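Long-range contact in coronin (Toxoplasma gondii, PDB 4OZU), which probably binds actin filaments as a full-length protein, of which this chain is the WD40 beta-propeller domain: residues Gly153-Trp158 with Val169-Ser174. Residues are numbered along the deposited sequence; the frame is centred on the assembly and turned at random.
Sequences GTVAFW and VKFQES
K170 NZ is gripped by two backbone carbonyls, F171 O at 3.0 Å and D152 O just before G153. The lysine chain starts with CG anti to N (chi1 -175°), runs extended and bends only at chi4 (-49°), which swings NZ toward F171 O. It crosses T154 at about a right angle, its CG lying 3.6 Å from T154 OG1, whose hydrogen bond goes to D152 OD1. Next along the hairpin, their side chains on the other face of the sheet, V155 and V169 form an antiparallel hydrogen-bonded pair: V155 N reaches V169 O at 2.7 Å, nearly along the C=O axis, and V169 N returns to V155 O at 2.9 Å. A third bond, F171 N to G153 O, is as straight as V155 N to V169 O (169°), but its donor stands above the carbonyl plane. G153 CA comes to 3.3 Å from E173 O, which is buried without a partner; a CB here would run into F171 O and E173 O. V155 CG2 meets the F171 ring edge, 4.2 Å from CE2. The contact lies at the open end of a propeller blade's outer hairpin, strands 154-159 and 164-170; F171 and V169 pack on strand 195-200 of the following blade, F171 and V155 on 187-191.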
ATOM      1  N   GLY A 153       8.721  15.524  -9.227  1.00 26.21           N
ATOM      2  CA  GLY A 153       8.667  16.021  -7.859  1.00 22.88           C
ATOM      3  C   GLY A 153       7.323  16.578  -7.420  1.00 21.62           C
ATOM      4  O   GLY A 153       7.168  17.003  -6.270  1.00 22.66           O
ATOM      5  N   THR A 154       6.346  16.570  -8.322  1.00 23.76           N
ATOM      6  CA  THR A 154       5.017  17.090  -8.013  1.00 24.65           C
ATOM      7  C   THR A 154       4.133  16.053  -7.343  1.00 26.87           C
ATOM      8  O   THR A 154       4.013  14.920  -7.820  1.00 24.23           O
ATOM      9  CB  THR A 154       4.283  17.570  -9.275  1.00 26.79           C
ATOM     10  OG1 THR A 154       5.104  18.492  -9.993  1.00 27.75           O
ATOM     11  CG2 THR A 154       2.972  18.259  -8.913  1.00 30.89           C
ATOM     12  N   VAL A 155       3.499  16.454  -6.250  1.00 20.45           N
ATOM     13  CA  VAL A 155       2.397  15.685  -5.690  1.00 20.63           C
ATOM     14  C   VAL A 155       1.116  16.403  -6.076  1.00 23.78           C
ATOM     15  O   VAL A 155       0.930  17.572  -5.722  1.00 25.43           O
ATOM     16  CB  VAL A 155       2.488  15.553  -4.171  1.00 27.48           C
ATOM     17  CG1 VAL A 155       1.312  14.757  -3.642  1.00 25.98           C
ATOM     18  CG2 VAL A 155       3.787  14.888  -3.778  1.00 29.60           C
ATOM     19  N   ALA A 156       0.256  15.710  -6.822  1.00 19.49           N
ATOM     20  CA  ALA A 156      -0.991  16.279  -7.308  1.00 21.72           C
ATOM     21  C   ALA A 156      -2.166  15.658  -6.583  1.00 25.52           C
ATOM     22  O   ALA A 156      -2.271  14.436  -6.505  1.00 23.94           O
ATOM     23  CB  ALA A 156      -1.130  16.065  -8.811  1.00 27.36           C
ATOM     24  N   PHE A 157      -3.050  16.501  -6.063  1.00 22.39           N
ATOM     25  CA  PHE A 157      -4.237  16.024  -5.366  1.00 23.61           C
ATOM     26  C   PHE A 157      -5.471  16.200  -6.238  1.00 27.40           C
ATOM     27  O   PHE A 157      -5.719  17.276  -6.787  1.00 20.96           O
ATOM     28  CB  PHE A 157      -4.403  16.754  -4.040  1.00 22.22           C
ATOM     29  CG  PHE A 157      -3.288  16.493  -3.079  1.00 20.31           C
ATOM     30  CD1 PHE A 157      -3.305  15.376  -2.265  1.00 20.46           C
ATOM     31  CD2 PHE A 157      -2.210  17.346  -3.003  1.00 20.80           C
ATOM     32  CE1 PHE A 157      -2.269  15.132  -1.386  1.00 17.94           C
ATOM     33  CE2 PHE A 157      -1.173  17.100  -2.126  1.00 19.59           C
ATOM     34  CZ  PHE A 157      -1.205  16.004  -1.314  1.00 21.09           C
ATOM     35  N   TRP A 158      -6.243  15.124  -6.351  1.00 21.99           N
ATOM     36  CA  TRP A 158      -7.349  15.049  -7.291  1.00 20.78           C
ATOM     37  C   TRP A 158      -8.674  14.788  -6.602  1.00 26.83           C
ATOM     38  O   TRP A 158      -8.760  13.920  -5.739  1.00 21.25           O
ATOM     39  CB  TRP A 158      -7.105  13.928  -8.301  1.00 23.49           C
ATOM     40  CG  TRP A 158      -6.086  14.227  -9.340  1.00 25.68           C
ATOM     41  CD1 TRP A 158      -4.756  13.912  -9.309  1.00 24.72           C
ATOM     42  CD2 TRP A 158      -6.312  14.895 -10.584  1.00 22.48           C
ATOM     43  NE1 TRP A 158      -4.143  14.342 -10.461  1.00 24.42           N
ATOM     44  CE2 TRP A 158      -5.076  14.953 -11.258  1.00 23.29           C
ATOM     45  CE3 TRP A 158      -7.440  15.455 -11.193  1.00 26.66           C
ATOM     46  CZ2 TRP A 158      -4.941  15.545 -12.509  1.00 23.98           C
ATOM     47  CZ3 TRP A 158      -7.302  16.037 -12.432  1.00 27.42           C
ATOM     48  CH2 TRP A 158      -6.063  16.081 -13.075  1.00 30.08           C
ATOM     49  N   VAL A 169       1.726  20.275  -5.008  1.00 21.73           N
ATOM     50  CA  VAL A 169       2.930  20.722  -4.328  1.00 22.18           C
ATOM     51  C   VAL A 169       4.113  20.115  -5.058  1.00 20.27           C
ATOM     52  O   VAL A 169       4.139  18.905  -5.295  1.00 28.00           O
ATOM     53  CB  VAL A 169       2.938  20.308  -2.838  1.00 30.66           C
ATOM     54  CG1 VAL A 169       4.286  20.590  -2.201  1.00 37.74           C
ATOM     55  CG2 VAL A 169       1.832  21.032  -2.081  1.00 30.75           C
ATOM     56  N   LYS A 170       5.084  20.947  -5.426  1.00 22.94           N
ATOM     57  CA  LYS A 170       6.242  20.460  -6.165  1.00 22.32           C
ATOM     58  C   LYS A 170       7.545  20.592  -5.383  1.00 23.71           C
ATOM     59  O   LYS A 170       7.946  21.689  -4.983  1.00 24.37           O
ATOM     60  CB  LYS A 170       6.386  21.184  -7.495  1.00 26.29           C
ATOM     61  CG  LYS A 170       7.520  20.601  -8.325  1.00 45.23           C
ATOM     62  CD  LYS A 170       7.697  21.276  -9.657  1.00 59.13           C
ATOM     63  CE  LYS A 170       8.703  20.503 -10.499  1.00 57.35           C
ATOM     64  NZ  LYS A 170       9.952  20.183  -9.745  1.00 29.97           N
ATOM     65  N   PHE A 171       8.204  19.451  -5.209  1.00 23.81           N
ATOM     66  CA  PHE A 171       9.541  19.385  -4.641  1.00 24.66           C
ATOM     67  C   PHE A 171      10.565  19.419  -5.760  1.00 28.29           C
ATOM     68  O   PHE A 171      10.233  19.201  -6.923  1.00 30.51           O
ATOM     69  CB  PHE A 171       9.698  18.121  -3.796  1.00 33.23           C
ATOM     70  CG  PHE A 171       8.716  18.039  -2.673  1.00 25.34           C
ATOM     71  CD1 PHE A 171       8.974  18.667  -1.467  1.00 28.48           C
ATOM     72  CD2 PHE A 171       7.518  17.377  -2.836  1.00 24.65           C
ATOM     73  CE1 PHE A 171       8.060  18.617  -0.443  1.00 30.93           C
ATOM     74  CE2 PHE A 171       6.601  17.320  -1.814  1.00 22.44           C
ATOM     75  CZ  PHE A 171       6.872  17.940  -0.617  1.00 26.15           C
ATOM     76  N   GLN A 172      11.811  19.703  -5.406  1.00 28.14           N
ATOM     77  CA  GLN A 172      12.867  19.842  -6.396  1.00 28.50           C
ATOM     78  C   GLN A 172      13.343  18.500  -6.959  1.00 38.86           C
ATOM     79  O   GLN A 172      13.841  18.444  -8.083  1.00 32.20           O
ATOM     80  CB  GLN A 172      14.054  20.593  -5.796  1.00 36.27           C
ATOM     81  CG  GLN A 172      13.708  21.982  -5.295  1.00 39.96           C
ATOM     82  CD  GLN A 172      14.936  22.788  -4.911  1.00 54.00           C
ATOM     83  OE1 GLN A 172      15.953  22.761  -5.605  1.00 67.85           O
ATOM     84  NE2 GLN A 172      14.847  23.507  -3.797  1.00 63.77           N
ATOM     85  N   GLU A 173      13.191  17.428  -6.185  1.00 28.83           N
ATOM     86  CA  GLU A 173      13.682  16.112  -6.590  1.00 31.74           C
ATOM     87  C   GLU A 173      12.542  15.111  -6.746  1.00 26.08           C
ATOM     88  O   GLU A 173      11.442  15.335  -6.249  1.00 24.40           O
ATOM     89  CB  GLU A 173      14.701  15.598  -5.575  1.00 30.89           C
ATOM     90  CG  GLU A 173      15.948  16.466  -5.480  1.00 40.21           C
ATOM     91  CD  GLU A 173      16.729  16.515  -6.778  1.00 94.93           C
ATOM     92  OE1 GLU A 173      17.001  15.436  -7.349  1.00134.95           O
ATOM     93  OE2 GLU A 173      17.073  17.630  -7.228  1.00 92.89           O
ATOM     94  N   SER A 174      12.818  14.017  -7.453  1.00 29.19           N
ATOM     95  CA  SER A 174      11.798  13.020  -7.782  1.00 25.20           C
ATOM     96  C   SER A 174      11.183  12.395  -6.540  1.00 23.41           C
ATOM     97  O   SER A 174      11.864  12.178  -5.545  1.00 25.97           O
ATOM     98  CB  SER A 174      12.389  11.908  -8.654  1.00 32.92           C
ATOM     99  OG  SER A 174      13.012  12.436  -9.813  1.00 55.29           O
TER